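Local coordinates for vacuolar protein sorting-associated protein IST1 (Saccharomyces cerevisiae, PDB 3GGY) that regulates recruitment of the VPS4 ATPase to the ESCRT-III complex during late cargo sorting into multivesicular bodies, its N-terminal ESCRT-III-like domain being the part in this model, at residues A[6-11]-A[130-135]; A[74-79]-A[106-111]. One frame throughout, in Å; residues are numbered along the deposited sequence.

Contact 1: residues A[6-11]-A[130-135]; sequences IPFTIK and DLMAWK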
loop_
_atom_site.group_PDB
_atom_site.type_symbol
_atom_site.label_atom_id
_atom_site.label_comp_id
_atom_site.label_asym_id
_atom_site.label_seq_id
_atom_site.Cartn_x
_atom_site.Cartn_y
_atom_site.Cartn_z
ATOM N N ILE A 6 -24.621 -0.849 15.045
ATOM C CA ILE A 6 -25.713 -0.440 14.117
ATOM C C ILE A 6 -25.509 0.992 13.629
ATOM O O ILE A 6 -25.560 1.257 12.429
ATOM C CB ILE A 6 -27.092 -0.545 14.800
ATOM C CG1 ILE A 6 -27.292 -1.963 15.344
ATOM C CG2 ILE A 6 -28.192 -0.200 13.805
ATOM C CD1 ILE A 6 -28.584 -2.149 16.114
ATOM N N PRO A 7 -25.281 1.940 14.555
ATOM C CA PRO A 7 -25.076 3.325 14.129
ATOM C C PRO A 7 -23.895 3.408 13.170
ATOM O O PRO A 7 -22.962 2.605 13.250
ATOM C CB PRO A 7 -24.798 4.052 15.441
ATOM C CG PRO A 7 -25.587 3.262 16.435
ATOM C CD PRO A 7 -25.283 1.841 16.026
ATOM N N PHE A 8 -23.944 4.376 12.266
ATOM C CA PHE A 8 -22.872 4.564 11.302
ATOM C C PHE A 8 -21.521 4.693 11.998
ATOM O O PHE A 8 -20.562 4.006 11.647
ATOM C CB PHE A 8 -23.127 5.820 10.476
ATOM C CG PHE A 8 -21.987 6.187 9.577
ATOM C CD1 PHE A 8 -21.740 5.465 8.416
ATOM C CD2 PHE A 8 -21.143 7.237 9.910
ATOM C CE1 PHE A 8 -20.666 5.788 7.597
ATOM C CE2 PHE A 8 -20.064 7.567 9.097
ATOM C CZ PHE A 8 -19.829 6.839 7.940
ATOM N N THR A 9 -21.455 5.578 12.987
ATOM C CA THR A 9 -20.225 5.823 13.730
ATOM C C THR A 9 -19.630 4.567 14.358
ATOM O O THR A 9 -18.409 4.417 14.412
ATOM C CB THR A 9 -20.452 6.873 14.836
ATOM O OG1 THR A 9 -20.846 8.113 14.239
ATOM C CG2 THR A 9 -19.174 7.095 15.637
ATOM N N ILE A 10 -20.490 3.671 14.831
ATOM C CA ILE A 10 -20.023 2.437 15.449
ATOM C C ILE A 10 -19.518 1.462 14.395
ATOM O O ILE A 10 -18.479 0.822 14.577
ATOM C CB ILE A 10 -21.144 1.771 16.276
ATOM C CG1 ILE A 10 -21.543 2.691 17.431
ATOM C CG2 ILE A 10 -20.672 0.428 16.807
ATOM C CD1 ILE A 10 -22.681 2.171 18.280
ATOM N N LYS A 11 -20.247 1.350 13.289
ATOM C CA LYS A 11 -19.841 0.452 12.217
ATOM C C LYS A 11 -18.522 0.923 11.610
ATOM O O LYS A 11 -17.679 0.106 11.239
ATOM C CB LYS A 11 -20.916 0.388 11.129
ATOM C CG LYS A 11 -22.249 -0.166 11.606
ATOM C CD LYS A 11 -23.152 -0.544 10.436
ATOM C CE LYS A 11 -23.426 0.642 9.530
ATOM N NZ LYS A 11 -24.112 1.749 10.253
ATOM N N ASP A 130 -18.427 0.907 1.044
ATOM C CA ASP A 130 -19.856 0.754 1.289
ATOM C C ASP A 130 -20.372 1.799 2.277
ATOM O O ASP A 130 -21.436 2.388 2.071
ATOM C CB ASP A 130 -20.166 -0.651 1.815
ATOM C CG ASP A 130 -19.848 -1.738 0.804
ATOM O OD1 ASP A 130 -20.056 -1.508 -0.407
ATOM O OD2 ASP A 130 -19.405 -2.830 1.218
ATOM N N LEU A 131 -19.622 2.027 3.347
ATOM C CA LEU A 131 -20.026 3.007 4.350
ATOM C C LEU A 131 -20.067 4.428 3.801
ATOM O O LEU A 131 -21.003 5.176 4.089
ATOM C CB LEU A 131 -19.081 2.961 5.552
ATOM C CG LEU A 131 -19.195 1.742 6.465
ATOM C CD1 LEU A 131 -18.066 1.759 7.486
ATOM C CD2 LEU A 131 -20.550 1.749 7.161
ATOM N N MET A 132 -19.058 4.799 3.012
ATOM C CA MET A 132 -18.998 6.151 2.455
ATOM C C MET A 132 -19.975 6.378 1.309
ATOM O O MET A 132 -20.410 7.508 1.077
ATOM C CB MET A 132 -17.572 6.489 2.008
ATOM C CG MET A 132 -16.558 6.515 3.146
ATOM S SD MET A 132 -17.139 7.438 4.602
ATOM C CE MET A 132 -17.679 6.084 5.632
ATOM N N ALA A 133 -20.317 5.312 0.592
ATOM C CA ALA A 133 -21.278 5.422 -0.500
ATOM C C ALA A 133 -22.633 5.766 0.117
ATOM O O ALA A 133 -23.448 6.460 -0.488
ATOM C CB ALA A 133 -21.366 4.106 -1.265
ATOM N N TRP A 134 -22.866 5.277 1.330
ATOM C CA TRP A 134 -24.114 5.548 2.034
ATOM C C TRP A 134 -24.081 6.917 2.713
ATOM O O TRP A 134 -25.039 7.693 2.625
ATOM C CB TRP A 134 -24.367 4.477 3.102
ATOM C CG TRP A 134 -25.574 4.771 3.936
ATOM C CD1 TRP A 134 -26.879 4.520 3.610
ATOM C CD2 TRP A 134 -25.598 5.445 5.198
ATOM N NE1 TRP A 134 -27.712 5.002 4.591
ATOM C CE2 TRP A 134 -26.953 5.575 5.580
ATOM C CE3 TRP A 134 -24.607 5.955 6.047
ATOM C CZ2 TRP A 134 -27.344 6.197 6.772
ATOM C CZ3 TRP A 134 -24.993 6.574 7.235
ATOM C CH2 TRP A 134 -26.351 6.687 7.585
ATOM N N LYS A 135 -22.973 7.202 3.391
ATOM C CA LYS A 135 -22.794 8.453 4.122
ATOM C C LYS A 135 -22.793 9.677 3.215
ATOM O O LYS A 135 -23.457 10.674 3.500
ATOM C CB LYS A 135 -21.490 8.403 4.922
ATOM C CG LYS A 135 -21.310 9.554 5.889
ATOM C CD LYS A 135 -22.395 9.534 6.951
ATOM C CE LYS A 135 -22.242 10.693 7.923
ATOM N NZ LYS A 135 -23.299 10.672 8.969
#

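Contact 2: residues A[74-79]-A[106-111]; sequences ELYCEL and NEAIRS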
loop_
_atom_site.group_PDB
_atom_site.type_symbol
_atom_site.label_atom_id
_atom_site.label_comp_id
_atom_site.label_asym_id
_atom_site.label_seq_id
_atom_site.Cartn_x
_atom_site.Cartn_y
_atom_site.Cartn_z
ATOM N N GLU A 74 -2.141 2.325 6.685
ATOM C CA GLU A 74 -2.327 2.111 8.116
ATOM C C GLU A 74 -2.449 3.472 8.788
ATOM O O GLU A 74 -3.314 3.677 9.635
ATOM C CB GLU A 74 -1.136 1.362 8.720
ATOM C CG GLU A 74 -1.311 1.045 10.204
ATOM C CD GLU A 74 -0.002 0.726 10.911
ATOM O OE1 GLU A 74 0.915 0.175 10.265
ATOM O OE2 GLU A 74 0.102 1.017 12.124
ATOM N N LEU A 75 -1.567 4.395 8.410
ATOM C CA LEU A 75 -1.589 5.736 8.973
ATOM C C LEU A 75 -2.889 6.449 8.636
ATOM O O LEU A 75 -3.446 7.144 9.480
ATOM C CB LEU A 75 -0.396 6.559 8.474
ATOM C CG LEU A 75 0.972 6.172 9.032
ATOM C CD1 LEU A 75 1.969 7.255 8.651
ATOM C CD2 LEU A 75 0.906 6.029 10.552
ATOM N N TYR A 76 -3.382 6.277 7.408
ATOM C CA TYR A 76 -4.637 6.918 7.032
ATOM C C TYR A 76 -5.783 6.373 7.877
ATOM O O TYR A 76 -6.689 7.111 8.263
ATOM C CB TYR A 76 -4.958 6.694 5.545
ATOM C CG TYR A 76 -4.190 7.576 4.578
ATOM C CD1 TYR A 76 -3.949 8.921 4.860
ATOM C CD2 TYR A 76 -3.757 7.075 3.348
ATOM C CE1 TYR A 76 -3.298 9.745 3.946
ATOM C CE2 TYR A 76 -3.111 7.889 2.425
ATOM C CZ TYR A 76 -2.883 9.223 2.729
ATOM O OH TYR A 76 -2.248 10.026 1.811
ATOM N N CYS A 77 -5.758 5.073 8.152
ATOM C CA CYS A 77 -6.797 4.457 8.968
ATOM C C CYS A 77 -6.772 5.010 10.384
ATOM O O CYS A 77 -7.816 5.267 10.976
ATOM C CB CYS A 77 -6.614 2.944 9.034
ATOM S SG CYS A 77 -7.172 2.085 7.554
ATOM N N GLU A 78 -5.572 5.170 10.930
ATOM C CA GLU A 78 -5.438 5.690 12.286
ATOM C C GLU A 78 -5.941 7.125 12.353
ATOM O O GLU A 78 -6.571 7.526 13.337
ATOM C CB GLU A 78 -3.979 5.592 12.738
ATOM C CG GLU A 78 -3.468 4.158 12.703
ATOM C CD GLU A 78 -2.031 4.022 13.157
ATOM O OE1 GLU A 78 -1.189 4.828 12.712
ATOM O OE2 GLU A 78 -1.741 3.098 13.948
ATOM N N LEU A 79 -5.681 7.888 11.296
ATOM C CA LEU A 79 -6.122 9.278 11.226
ATOM C C LEU A 79 -7.642 9.341 11.289
ATOM O O LEU A 79 -8.214 10.065 12.111
ATOM C CB LEU A 79 -5.620 9.920 9.929
ATOM C CG LEU A 79 -6.015 11.375 9.650
ATOM C CD1 LEU A 79 -5.093 11.948 8.592
ATOM C CD2 LEU A 79 -7.466 11.461 9.201
ATOM N N ASN A 106 -10.197 14.106 3.860
ATOM C CA ASN A 106 -10.469 13.956 2.427
ATOM C C ASN A 106 -9.477 12.991 1.780
ATOM O O ASN A 106 -9.859 12.017 1.124
ATOM C CB ASN A 106 -10.381 15.315 1.728
ATOM C CG ASN A 106 -10.792 15.249 0.268
ATOM O OD1 ASN A 106 -11.878 14.776 -0.059
ATOM N ND2 ASN A 106 -9.929 15.734 -0.615
ATOM N N GLU A 107 -8.199 13.284 1.979
ATOM C CA GLU A 107 -7.100 12.496 1.449
ATOM C C GLU A 107 -7.098 11.061 1.976
ATOM O O GLU A 107 -6.912 10.111 1.217
ATOM C CB GLU A 107 -5.794 13.188 1.828
ATOM C CG GLU A 107 -4.544 12.531 1.319
ATOM C CD GLU A 107 -3.309 13.275 1.772
ATOM O OE1 GLU A 107 -3.257 14.510 1.576
ATOM O OE2 GLU A 107 -2.394 12.630 2.318
ATOM N N ALA A 108 -7.300 10.912 3.280
ATOM C CA ALA A 108 -7.295 9.594 3.901
ATOM C C ALA A 108 -8.393 8.654 3.402
ATOM O O ALA A 108 -8.114 7.510 3.043
ATOM C CB ALA A 108 -7.386 9.736 5.418
ATOM N N ILE A 109 -9.635 9.127 3.377
ATOM C CA ILE A 109 -10.742 8.285 2.942
ATOM C C ILE A 109 -10.651 7.949 1.454
ATOM O O ILE A 109 -10.921 6.817 1.051
ATOM C CB ILE A 109 -12.104 8.949 3.243
ATOM C CG1 ILE A 109 -13.233 7.948 3.004
ATOM C CG2 ILE A 109 -12.283 10.190 2.385
ATOM C CD1 ILE A 109 -13.205 6.758 3.963
ATOM N N ARG A 110 -10.262 8.924 0.635
ATOM C CA ARG A 110 -10.132 8.680 -0.796
ATOM C C ARG A 110 -9.044 7.648 -1.079
ATOM O O ARG A 110 -9.224 6.768 -1.915
ATOM C CB ARG A 110 -9.812 9.980 -1.533
ATOM C CG ARG A 110 -10.991 10.934 -1.606
ATOM C CD ARG A 110 -10.595 12.249 -2.247
ATOM N NE ARG A 110 -11.737 13.155 -2.278
ATOM C CZ ARG A 110 -12.678 13.142 -3.215
ATOM N NH1 ARG A 110 -12.610 12.280 -4.219
ATOM N NH2 ARG A 110 -13.714 13.966 -3.121
ATOM N N SER A 111 -7.919 7.749 -0.373
ATOM C CA SER A 111 -6.826 6.813 -0.586
ATOM C C SER A 111 -7.200 5.383 -0.214
ATOM O O SER A 111 -6.828 4.436 -0.907
ATOM C CB SER A 111 -5.588 7.251 0.206
ATOM O OG SER A 111 -5.096 8.496 -0.284
#

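Contact 1: residues A[6-11]-A[130-135]
F8 is the knob here, and the hollow that takes it is built by L131, M132, W134 and K135. Its CG is anti to the backbone N (chi1 173°), and the ring beyond it reaches helix 125-135. K135 puts CD over one face, 3.8 Å from the centroid of the F8 ring, a CH-pi contact displaced toward the rim, while its CG reaches F8 CZ. M132 comes in the plane of the ring instead, its methyl CE pressed tightly against the edge, 3.2 Å from F8 CZ. W134 CZ3 meets F8 CD1 at 3.6 Å, obliquely, the two six-membered rings inclined at 34°. L131 fills in beside CE1, its CB 3.8 Å from F8 CE1, and its CD2 also touches K11 CE at 3.9 Å. The K11 chain, bent at its far end, folds back so that NZ bonds I6 O at 2.7 Å, while K135 NZ is taken by the N88 carbonyl oxygen. No hydrogen bond joins the two segments. The result is knobs-into-holes packing of an aromatic knob, fastening the first turn of helix 8-46 to helix 125-135 in this helical, ESCRT-III-like domain.

Contact 2: residues A[74-79]-A[106-111]
Y76 lays its ring against the backbone of helix 105-115, with A108 under one face and E107 at the hydroxyl. A108 CA sits 4.0 Å from the centroid of the Y76 ring, a CH-pi contact, and A108 CB comes within 3.6 Å of Y76 CD1. An alanine leaves the room for this: the CA atoms of Y76 and A108 are just 4.9 Å apart. At the far end Y76 OH donates to E107 OE2, 2.7 Å away, meeting the oxygen on its anti side and somewhat out of the carboxylate plane, with ring and carboxylate planes almost perpendicular (87°). The E107 CG is anti to the backbone N (chi1 -178°), and the chain runs on extended to the hydroxyl. S111 CB comes obliquely to the ring, 3.4 Å from Y76 CE2, and its OG turns back to E107 O, which also accepts from S111 N on the opposite face of the carbonyl. A phenylalanine in place of Y76 lacks the hydroxyl and would probably leave the E107 carboxylate without its mate here. P152, in a loop, and I155 of helix 153-159 also touch the Y76 side chain. This is helix-helix packing through a small residue, the two segments crossing at -125°, in the core of the helical Ist1 domain.

In the fold
Contact 2 is the more deeply placed: its centre lies about 12 Å from the centre of the chain, that of contact 1 about 23 Å, and it is buried where contact 1 is only partly so, with K11 and W134 exposed. No helix is shared, yet the pairs are consecutive: helix 8-46 is followed by helix 50-82, and helix 105-115 by helix 125-135. The two contacts touch directly, M132 CG lying 3.5 Å from I109 CD1. Each turns on one aromatic side chain, but contact 1 packs its phenylalanine mainly against side-chain carbon, with no hydrogen bond between the segments, whereas contact 2 adds a hydrogen bond from its tyrosine to a carboxylate.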